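Long-range contacts in sefir domain protein (PDB 5Y8E), which probably takes part in signalling through association of SEFIR domains, as a bacterial member of a family related to TIR domains: residues A[87-92]-A[115-120]; A[61-66]-A[98-103]; A[8-13]-A[36-41]. One frame throughout, in Å; residues are numbered along the deposited sequence.

Contact 1: residues A[87-92]-A[115-120]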
loop_
_atom_site.group_PDB
_atom_site.type_symbol
_atom_site.label_atom_id
_atom_site.label_comp_id
_atom_site.label_asym_id
_atom_site.label_seq_id
_atom_site.Cartn_x
_atom_site.Cartn_y
_atom_site.Cartn_z
ATOM N N ILE A 87 5.481 3.689 -5.760
ATOM C CA ILE A 87 4.488 4.475 -6.427
ATOM C C ILE A 87 5.033 5.866 -6.797
ATOM O O ILE A 87 5.590 6.539 -6.001
ATOM C CB ILE A 87 3.225 4.574 -5.580
ATOM C CG1 ILE A 87 2.507 3.246 -5.545
ATOM C CG2 ILE A 87 2.284 5.564 -6.102
ATOM C CD1 ILE A 87 1.439 3.193 -4.552
ATOM N N THR A 88 4.766 6.257 -8.039
ATOM C CA THR A 88 5.156 7.577 -8.548
ATOM C C THR A 88 3.996 8.588 -8.582
ATOM O O THR A 88 2.887 8.204 -8.639
ATOM C CB THR A 88 5.626 7.454 -10.045
ATOM O OG1 THR A 88 4.560 6.950 -10.791
ATOM C CG2 THR A 88 6.784 6.514 -10.169
ATOM N N PRO A 89 4.306 9.890 -8.652
ATOM C CA PRO A 89 3.228 10.878 -8.758
ATOM C C PRO A 89 2.308 10.568 -9.932
ATOM O O PRO A 89 1.091 10.673 -9.793
ATOM C CB PRO A 89 3.980 12.183 -9.016
ATOM C CG PRO A 89 5.283 11.990 -8.297
ATOM C CD PRO A 89 5.625 10.534 -8.506
ATOM N N ASN A 90 2.876 10.168 -11.062
ATOM C CA ASN A 90 2.061 9.878 -12.239
ATOM C C ASN A 90 1.089 8.719 -12.026
ATOM O O ASN A 90 -0.070 8.785 -12.443
ATOM C CB ASN A 90 2.942 9.598 -13.452
ATOM C CG ASN A 90 2.149 9.541 -14.729
ATOM O OD1 ASN A 90 2.019 8.489 -15.350
ATOM N ND2 ASN A 90 1.579 10.672 -15.111
ATOM N N ILE A 91 1.565 7.651 -11.389
ATOM C CA ILE A 91 0.707 6.510 -11.108
ATOM C C ILE A 91 -0.371 6.907 -10.102
ATOM O O ILE A 91 -1.550 6.603 -10.294
ATOM C CB ILE A 91 1.514 5.297 -10.598
ATOM C CG1 ILE A 91 2.365 4.715 -11.729
ATOM C CG2 ILE A 91 0.583 4.224 -10.034
ATOM C CD1 ILE A 91 3.389 3.707 -11.253
ATOM N N TYR A 92 0.036 7.596 -9.039
ATOM C CA TYR A 92 -0.897 8.047 -8.009
ATOM C C TYR A 92 -1.990 8.927 -8.610
ATOM O O TYR A 92 -3.174 8.773 -8.291
ATOM C CB TYR A 92 -0.147 8.840 -6.932
ATOM C CG TYR A 92 -1.011 9.258 -5.763
ATOM C CD1 TYR A 92 -1.268 8.374 -4.726
ATOM C CD2 TYR A 92 -1.565 10.534 -5.697
ATOM C CE1 TYR A 92 -2.046 8.738 -3.654
ATOM C CE2 TYR A 92 -2.359 10.909 -4.624
ATOM C CZ TYR A 92 -2.591 10.003 -3.607
ATOM O OH TYR A 92 -3.367 10.345 -2.525
ATOM N N PRO A 115 4.434 9.757 1.318
ATOM C CA PRO A 115 5.134 10.482 0.250
ATOM C C PRO A 115 4.548 11.879 0.069
ATOM O O PRO A 115 3.349 12.048 0.311
ATOM C CB PRO A 115 4.864 9.618 -0.983
ATOM C CG PRO A 115 4.700 8.238 -0.429
ATOM C CD PRO A 115 3.945 8.443 0.863
ATOM N N ASP A 116 5.382 12.844 -0.329
ATOM C CA ASP A 116 5.002 14.259 -0.432
ATOM C C ASP A 116 3.781 14.492 -1.314
ATOM O O ASP A 116 2.982 15.404 -1.070
ATOM C CB ASP A 116 6.152 15.083 -1.026
ATOM C CG ASP A 116 7.339 15.213 -0.095
ATOM O OD1 ASP A 116 7.145 15.201 1.141
ATOM O OD2 ASP A 116 8.471 15.342 -0.611
ATOM N N PHE A 117 3.657 13.673 -2.352
ATOM C CA PHE A 117 2.680 13.914 -3.407
ATOM C C PHE A 117 1.331 13.245 -3.180
ATOM O O PHE A 117 0.404 13.432 -3.969
ATOM C CB PHE A 117 3.254 13.518 -4.771
ATOM C CG PHE A 117 3.742 12.111 -4.838
ATOM C CD1 PHE A 117 2.873 11.081 -5.155
ATOM C CD2 PHE A 117 5.078 11.819 -4.609
ATOM C CE1 PHE A 117 3.321 9.779 -5.221
ATOM C CE2 PHE A 117 5.537 10.521 -4.679
ATOM C CZ PHE A 117 4.657 9.495 -4.982
ATOM N N PHE A 118 1.226 12.467 -2.109
ATOM C CA PHE A 118 -0.062 11.915 -1.715
ATOM C C PHE A 118 -0.946 13.084 -1.295
ATOM O O PHE A 118 -0.610 13.821 -0.365
ATOM C CB PHE A 118 0.099 10.892 -0.588
ATOM C CG PHE A 118 0.524 9.524 -1.066
ATOM C CD1 PHE A 118 0.147 8.386 -0.368
ATOM C CD2 PHE A 118 1.301 9.377 -2.210
ATOM C CE1 PHE A 118 0.524 7.124 -0.802
ATOM C CE2 PHE A 118 1.688 8.115 -2.651
ATOM C CZ PHE A 118 1.299 6.987 -1.946
ATOM N N LYS A 119 -2.059 13.271 -1.997
ATOM C CA LYS A 119 -2.866 14.478 -1.825
ATOM C C LYS A 119 -3.620 14.531 -0.504
ATOM O O LYS A 119 -3.595 15.553 0.180
ATOM C CB LYS A 119 -3.799 14.689 -3.016
ATOM C CG LYS A 119 -3.046 15.034 -4.286
ATOM C CD LYS A 119 -3.951 14.978 -5.493
ATOM C CE LYS A 119 -3.149 14.759 -6.763
ATOM N NZ LYS A 119 -3.927 13.962 -7.754
ATOM N N SER A 120 -4.286 13.443 -0.136
ATOM C CA SER A 120 -4.821 13.361 1.216
ATOM C C SER A 120 -3.684 12.985 2.161
ATOM O O SER A 120 -2.799 12.204 1.803
ATOM C CB SER A 120 -5.985 12.372 1.315
ATOM O OG SER A 120 -5.606 11.074 0.901
#

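Contact 2: residues A[61-66]-A[98-103]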
loop_
_atom_site.group_PDB
_atom_site.type_symbol
_atom_site.label_atom_id
_atom_site.label_comp_id
_atom_site.label_asym_id
_atom_site.label_seq_id
_atom_site.Cartn_x
_atom_site.Cartn_y
_atom_site.Cartn_z
ATOM N N VAL A 61 -5.229 -0.796 -2.681
ATOM C CA VAL A 61 -3.771 -0.839 -2.766
ATOM C C VAL A 61 -3.200 -0.421 -1.419
ATOM O O VAL A 61 -3.364 0.728 -0.993
ATOM C CB VAL A 61 -3.235 0.114 -3.861
ATOM C CG1 VAL A 61 -1.709 0.127 -3.852
ATOM C CG2 VAL A 61 -3.751 -0.301 -5.242
ATOM N N LEU A 62 -2.543 -1.348 -0.729
ATOM C CA LEU A 62 -1.882 -0.986 0.517
ATOM C C LEU A 62 -0.531 -0.380 0.175
ATOM O O LEU A 62 0.239 -0.964 -0.596
ATOM C CB LEU A 62 -1.691 -2.211 1.408
ATOM C CG LEU A 62 -2.925 -3.057 1.706
ATOM C CD1 LEU A 62 -2.652 -4.069 2.827
ATOM C CD2 LEU A 62 -4.147 -2.178 2.030
ATOM N N VAL A 63 -0.243 0.793 0.729
ATOM C CA VAL A 63 1.043 1.435 0.473
ATOM C C VAL A 63 1.820 1.360 1.769
ATOM O O VAL A 63 1.478 2.035 2.741
ATOM C CB VAL A 63 0.891 2.898 0.013
ATOM C CG1 VAL A 63 2.241 3.442 -0.436
ATOM C CG2 VAL A 63 -0.101 3.004 -1.134
ATOM N N ILE A 64 2.835 0.504 1.800
ATOM C CA ILE A 64 3.564 0.257 3.039
ATOM C C ILE A 64 4.600 1.357 3.227
ATOM O O ILE A 64 5.703 1.317 2.667
ATOM C CB ILE A 64 4.229 -1.130 3.067
ATOM C CG1 ILE A 64 3.200 -2.225 2.760
ATOM C CG2 ILE A 64 4.902 -1.362 4.413
ATOM C CD1 ILE A 64 1.943 -2.175 3.638
ATOM N N CYS A 65 4.229 2.349 4.018
ATOM C CA CYS A 65 5.052 3.534 4.139
ATOM C C CYS A 65 5.999 3.462 5.320
ATOM O O CYS A 65 5.731 4.035 6.377
ATOM C CB CYS A 65 4.159 4.761 4.250
ATOM S SG CYS A 65 3.238 5.131 2.744
ATOM N N ASP A 66 7.103 2.744 5.150
ATOM C CA ASP A 66 8.211 2.902 6.078
ATOM C C ASP A 66 9.067 4.075 5.603
ATOM O O ASP A 66 8.781 4.675 4.557
ATOM C CB ASP A 66 9.012 1.599 6.254
ATOM C CG ASP A 66 9.642 1.091 4.958
ATOM O OD1 ASP A 66 9.265 1.543 3.849
ATOM O OD2 ASP A 66 10.514 0.202 5.055
ATOM N N GLU A 98 -9.412 6.749 -3.708
ATOM C CA GLU A 98 -10.087 5.822 -2.814
ATOM C C GLU A 98 -9.484 4.418 -2.845
ATOM O O GLU A 98 -9.730 3.621 -1.942
ATOM C CB GLU A 98 -11.584 5.770 -3.147
ATOM C CG GLU A 98 -12.348 7.051 -2.825
ATOM C CD GLU A 98 -12.141 8.178 -3.838
ATOM O OE1 GLU A 98 -11.531 7.952 -4.905
ATOM O OE2 GLU A 98 -12.608 9.301 -3.560
ATOM N N LYS A 99 -8.686 4.112 -3.864
ATOM C CA LYS A 99 -8.028 2.805 -3.905
ATOM C C LYS A 99 -6.934 2.656 -2.863
ATOM O O LYS A 99 -6.685 1.549 -2.383
ATOM C CB LYS A 99 -7.416 2.523 -5.283
ATOM C CG LYS A 99 -8.381 1.957 -6.301
ATOM C CD LYS A 99 -7.630 1.098 -7.325
ATOM C CE LYS A 99 -8.513 0.791 -8.496
ATOM N NZ LYS A 99 -7.861 -0.125 -9.461
ATOM N N PHE A 100 -6.268 3.757 -2.516
ATOM C CA PHE A 100 -5.065 3.659 -1.687
ATOM C C PHE A 100 -5.360 3.625 -0.193
ATOM O O PHE A 100 -6.166 4.420 0.307
ATOM C CB PHE A 100 -4.094 4.808 -1.999
ATOM C CG PHE A 100 -3.599 4.817 -3.416
ATOM C CD1 PHE A 100 -2.650 3.890 -3.839
ATOM C CD2 PHE A 100 -4.082 5.751 -4.327
ATOM C CE1 PHE A 100 -2.193 3.890 -5.151
ATOM C CE2 PHE A 100 -3.639 5.761 -5.637
ATOM C CZ PHE A 100 -2.685 4.833 -6.052
ATOM N N ILE A 101 -4.715 2.690 0.499
ATOM C CA ILE A 101 -4.704 2.656 1.960
ATOM C C ILE A 101 -3.253 2.713 2.425
ATOM O O ILE A 101 -2.565 1.686 2.507
ATOM C CB ILE A 101 -5.371 1.390 2.519
ATOM C CG1 ILE A 101 -6.799 1.252 1.998
ATOM C CG2 ILE A 101 -5.349 1.389 4.066
ATOM C CD1 ILE A 101 -7.455 -0.078 2.374
ATOM N N PRO A 102 -2.765 3.923 2.708
ATOM C CA PRO A 102 -1.385 4.060 3.174
ATOM C C PRO A 102 -1.279 3.590 4.614
ATOM O O PRO A 102 -2.132 3.946 5.427
ATOM C CB PRO A 102 -1.139 5.572 3.091
ATOM C CG PRO A 102 -2.189 6.087 2.129
ATOM C CD PRO A 102 -3.382 5.229 2.428
ATOM N N ILE A 103 -0.267 2.781 4.912
ATOM C CA ILE A 103 0.008 2.358 6.283
ATOM C C ILE A 103 1.363 2.925 6.677
ATOM O O ILE A 103 2.390 2.557 6.094
ATOM C CB ILE A 103 0.047 0.824 6.405
ATOM C CG1 ILE A 103 -1.235 0.192 5.849
ATOM C CG2 ILE A 103 0.262 0.405 7.863
ATOM C CD1 ILE A 103 -1.176 -1.347 5.769
#

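Contact 3: residues A[8-13]-A[36-41]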
loop_
_atom_site.group_PDB
_atom_site.type_symbol
_atom_site.label_atom_id
_atom_site.label_comp_id
_atom_site.label_asym_id
_atom_site.label_seq_id
_atom_site.Cartn_x
_atom_site.Cartn_y
_atom_site.Cartn_z
ATOM N N TYR A 8 5.253 -2.032 -1.741
ATOM C CA TYR A 8 6.238 -1.870 -0.676
ATOM C C TYR A 8 7.648 -1.872 -1.229
ATOM O O TYR A 8 7.874 -2.239 -2.382
ATOM C CB TYR A 8 6.079 -2.958 0.406
ATOM C CG TYR A 8 6.486 -4.361 -0.014
ATOM C CD1 TYR A 8 5.728 -5.077 -0.933
ATOM C CD2 TYR A 8 7.598 -4.985 0.544
ATOM C CE1 TYR A 8 6.077 -6.355 -1.311
ATOM C CE2 TYR A 8 7.957 -6.279 0.177
ATOM C CZ TYR A 8 7.185 -6.950 -0.756
ATOM O OH TYR A 8 7.513 -8.225 -1.150
ATOM N N SER A 9 8.598 -1.439 -0.415
ATOM C CA SER A 9 9.999 -1.459 -0.819
ATOM C C SER A 9 10.699 -2.596 -0.085
ATOM O O SER A 9 10.333 -2.920 1.044
ATOM C CB SER A 9 10.665 -0.129 -0.469
ATOM O OG SER A 9 12.043 -0.163 -0.791
ATOM N N TRP A 10 11.698 -3.207 -0.713
ATOM C CA TRP A 10 12.447 -4.277 -0.057
ATOM C C TRP A 10 13.537 -3.685 0.843
ATOM O O TRP A 10 14.732 -3.889 0.616
ATOM C CB TRP A 10 13.060 -5.225 -1.093
ATOM C CG TRP A 10 12.068 -6.182 -1.729
ATOM C CD1 TRP A 10 10.712 -6.024 -1.828
ATOM C CD2 TRP A 10 12.368 -7.451 -2.334
ATOM N NE1 TRP A 10 10.155 -7.108 -2.479
ATOM C CE2 TRP A 10 11.151 -7.998 -2.794
ATOM C CE3 TRP A 10 13.551 -8.168 -2.545
ATOM C CZ2 TRP A 10 11.085 -9.237 -3.444
ATOM C CZ3 TRP A 10 13.484 -9.397 -3.194
ATOM C CH2 TRP A 10 12.260 -9.918 -3.634
ATOM N N SER A 11 13.108 -2.970 1.879
ATOM C CA SER A 11 14.011 -2.194 2.725
ATOM C C SER A 11 15.028 -3.045 3.487
ATOM O O SER A 11 16.168 -2.623 3.706
ATOM C CB SER A 11 13.197 -1.359 3.713
ATOM O OG SER A 11 12.186 -0.640 3.042
ATOM N N SER A 12 14.607 -4.241 3.888
ATOM C CA SER A 12 15.446 -5.141 4.671
ATOM C C SER A 12 14.780 -6.504 4.662
ATOM O O SER A 12 13.620 -6.620 4.259
ATOM C CB SER A 12 15.549 -4.646 6.108
ATOM O OG SER A 12 14.296 -4.751 6.760
ATOM N N GLU A 13 15.488 -7.537 5.107
ATOM C CA GLU A 13 14.873 -8.860 5.153
ATOM C C GLU A 13 13.729 -8.901 6.165
ATOM O O GLU A 13 12.690 -9.514 5.913
ATOM C CB GLU A 13 15.908 -9.954 5.430
ATOM C CG GLU A 13 16.907 -10.163 4.290
ATOM C CD GLU A 13 16.244 -10.485 2.948
ATOM O OE1 GLU A 13 15.089 -10.972 2.932
ATOM O OE2 GLU A 13 16.888 -10.254 1.900
ATOM N N LEU A 36 0.779 -10.165 -4.377
ATOM C CA LEU A 36 2.100 -9.947 -3.783
ATOM C C LEU A 36 3.196 -10.357 -4.760
ATOM O O LEU A 36 3.148 -11.455 -5.326
ATOM C CB LEU A 36 2.236 -10.752 -2.478
ATOM C CG LEU A 36 3.523 -10.534 -1.675
ATOM C CD1 LEU A 36 3.615 -9.089 -1.171
ATOM C CD2 LEU A 36 3.602 -11.527 -0.518
ATOM N N ASP A 37 4.186 -9.485 -4.946
ATOM C CA ASP A 37 5.265 -9.734 -5.908
ATOM C C ASP A 37 5.950 -11.096 -5.751
ATOM O O ASP A 37 6.209 -11.792 -6.734
ATOM C CB ASP A 37 6.297 -8.590 -5.882
ATOM C CG ASP A 37 6.902 -8.351 -4.495
ATOM O OD1 ASP A 37 6.498 -9.000 -3.502
ATOM O OD2 ASP A 37 7.792 -7.477 -4.396
ATOM N N ARG A 38 6.215 -11.496 -4.517
ATOM C CA ARG A 38 6.969 -12.727 -4.307
ATOM C C ARG A 38 6.195 -13.995 -4.641
ATOM O O ARG A 38 6.784 -14.998 -5.052
ATOM C CB ARG A 38 7.546 -12.755 -2.905
ATOM C CG ARG A 38 8.478 -11.582 -2.683
ATOM C CD ARG A 38 8.904 -11.487 -1.252
ATOM N NE ARG A 38 9.713 -12.630 -0.856
ATOM C CZ ARG A 38 10.015 -12.902 0.405
ATOM N NH1 ARG A 38 9.551 -12.117 1.364
ATOM N NH2 ARG A 38 10.761 -13.958 0.709
ATOM N N TRP A 39 4.873 -13.928 -4.518
ATOM C CA TRP A 39 4.019 -15.053 -4.880
ATOM C C TRP A 39 3.919 -15.188 -6.394
ATOM O O TRP A 39 3.553 -16.246 -6.909
ATOM C CB TRP A 39 2.625 -14.900 -4.265
ATOM C CG TRP A 39 2.610 -15.127 -2.773
ATOM C CD1 TRP A 39 3.563 -15.774 -2.029
ATOM C CD2 TRP A 39 1.599 -14.702 -1.848
ATOM N NE1 TRP A 39 3.197 -15.782 -0.700
ATOM C CE2 TRP A 39 1.999 -15.129 -0.564
ATOM C CE3 TRP A 39 0.392 -14.012 -1.983
ATOM C CZ2 TRP A 39 1.230 -14.877 0.581
ATOM C CZ3 TRP A 39 -0.366 -13.764 -0.851
ATOM C CH2 TRP A 39 0.054 -14.193 0.414
ATOM N N HIS A 40 4.262 -14.110 -7.094
ATOM C CA HIS A 40 4.268 -14.085 -8.552
ATOM C C HIS A 40 5.674 -14.209 -9.125
ATOM O O HIS A 40 5.849 -14.248 -10.345
ATOM C CB HIS A 40 3.608 -12.801 -9.063
ATOM C CG HIS A 40 2.120 -12.783 -8.897
ATOM N ND1 HIS A 40 1.252 -13.124 -9.912
ATOM C CD2 HIS A 40 1.348 -12.474 -7.828
ATOM C CE1 HIS A 40 0.007 -13.025 -9.475
ATOM N NE2 HIS A 40 0.039 -12.631 -8.216
ATOM N N GLY A 41 6.674 -14.274 -8.248
ATOM C CA GLY A 41 8.057 -14.425 -8.681
ATOM C C GLY A 41 8.530 -13.321 -9.609
ATOM O O GLY A 41 9.257 -13.570 -10.581
HETATM O O HOH W 1 7.641 -9.822 1.284
#

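Contact 1: residues A[87-92]-A[115-120]
Tyr92 OH accepts the backbone N-H of Lys119, with 3.2 Å between OH and N in a rather bent bond (136° at the hydrogen). This bond joins short helix 89-93 to the residue that follows a type I beta turn, Pro115 to Phe118, in the loop between strands 111-112 and 124-125 of the SEFIR domain. Aromatic surfaces do most of the remaining work. Tyr92 CG is anti to the backbone N (chi1 -175°), which starts the ring toward the turn, and there it forms an offset stack with Phe118, centroids 4.4 Å apart and planes at 16°. Tyr92 CE1 sits over the centre of the Phe118 ring, whereas Phe118 CD2 lies over the rim of the tyrosine. Pro115 CD covers the opposite face of Phe118, so this ring is layered between its own turn and the helix. Phe117 is sandwiched likewise: Pro89 CG makes a CH-pi contact over its centre, 3.8 Å from the centroid, and Pro115 CB covers the other face toward the rim. The helix end beneath Phe117 is fixed by its N-cap, Thr88 OG1 receiving Ile91 N at 3.1 Å. Lys119 lays CG near Tyr92 CE2 and gives NZ to Asn93 OD1. At the edge of Phe117, close to the ring plane, CZ comes within 3.3 Å of Ile87 O.

Contact 2: residues A[61-66]-A[98-103]
Val61 and Phe100 begin a run of parallel pairing between strands 60-65 and 100-108, neighbours in the mixed sheet of the domain and the two ends of a beta-alpha-beta crossover. Five backbone hydrogen bonds join the two segments, the first from Val61 N to Lys99 O just ahead of strand 100-108; the straightest is Ile101 N to Val61 O, 2.8 Å and 177° at the hydrogen. The side chains fit together differently on the two faces. On the face of Val61, Val63, Phe100 and Pro102, the aromatic ring turns one shoulder to the valines: Phe100 CD1 lies 3.8 Å from Val61 CB and 3.8 Å from Val63 CG2, filling the dip between two residues of the other strand. Phe100 also stacks with Tyr92 on this side. Beyond it the Cys65 sulfur looks across at the proline, SG 4.4 Å from Pro102 CB. The other face interlocks aliphatic chains. Leu62 spreads its fork over the hollow between two isoleucines, CD2 packing 3.8 Å from Ile101 CB and CD1 4.3 Å from Ile103 CD1. That last methyl also fits beside Ile64, with Ile103 CD1 3.9 Å from Ile64 CD1, so it fills the gap between Leu62 and Ile64. Ile103 CG1 is anti to its carbonyl carbon (chi1 -54°), and the side chain runs alongside Ile64, pointing the same way. Helices 13-29 and 131-143 cover this face. Pro102, having no N-H, costs the pairing nothing, because Ile101 and Ile103 supply the donors directed at strand 60-65. The five bonds thus pair backbone N-H and C=O groups, and the side chains meeting on both faces are almost all apolar, consistent with the pair's buried, central place.

Contact 3: residues A[8-13]-A[36-41]
At the C-terminal ends of two neighbouring parallel strands, the loop that follows strand 3-7 meets the one that follows strand 33-35, and the buried carboxylate of Asp37 is the point at which they join. Tyr8 approaches it tip to tip: OH donates to the syn lone pair of Asp37 OD1 at 2.7 Å, with the ring and carboxylate planes 74° apart. The other oxygen receives the indole, Trp10 NE1 lying 3.1 Å from Asp37 OD2 on its syn side but tilted out of both planes; indole and carboxylate stand nearly perpendicular, at 86°. Asp37 CG lies between its own backbone N and carbonyl carbon (chi1 57°). OD1 also takes a weak bond from the next amide, Arg38 N. With both oxygens engaged, rotation of the carboxylate is probably restricted, and two firm donors plus one weak one are consistent with a stabilised negative charge. The phenol oxygen is itself shared. A water donates to Tyr8 OH at 2.9 Å and accepts from Arg38 NH1 at 3.0 Å, in the plane of the guanidinium, bridging tyrosine and arginine. Arg38 sets CG against Trp10 CZ2 (3.6 Å) and CD against Tyr8 OH (3.5 Å). Leu36 crosses Tyr8 at about a right angle, placing CD1 3.7 Å from Tyr8 CE1. Lys16 and Arg47 make cation-pi contacts with Trp10; Arg38 is too far for more than a weak one. Loops leaving the C-terminal ends of parallel strands, as here, belong to the flavodoxin-like alpha/beta architecture of TIR and SEFIR domains; by its place after the second strand, loop 36-41 probably begins the equivalent of their BB loop.

Taken together, the three contacts illustrate how chemistry varies with place in an alpha/beta fold. Contact 2, about 3 Å from the centre of the chain, is the core and joins strand to strand. Contacts 1 and 3 both lie about 12 Å out: contact 1, partly buried, packs a short helix on a turn, while contact 3, buried though off-centre, joins two loops after parallel strands. Contact 1 adjoins one face of contact 2, where Ile87 and Tyr92 meet Phe100 and Pro115 meets Cys65, and relies on stacked rings. Contact 3 reaches contact 2 at the strand ends, through Ile64 against Tyr8 and a probable Ser11-Asp66 hydrogen bond, and relies on a carboxylate and a water. Contacts 1 and 3 do not touch.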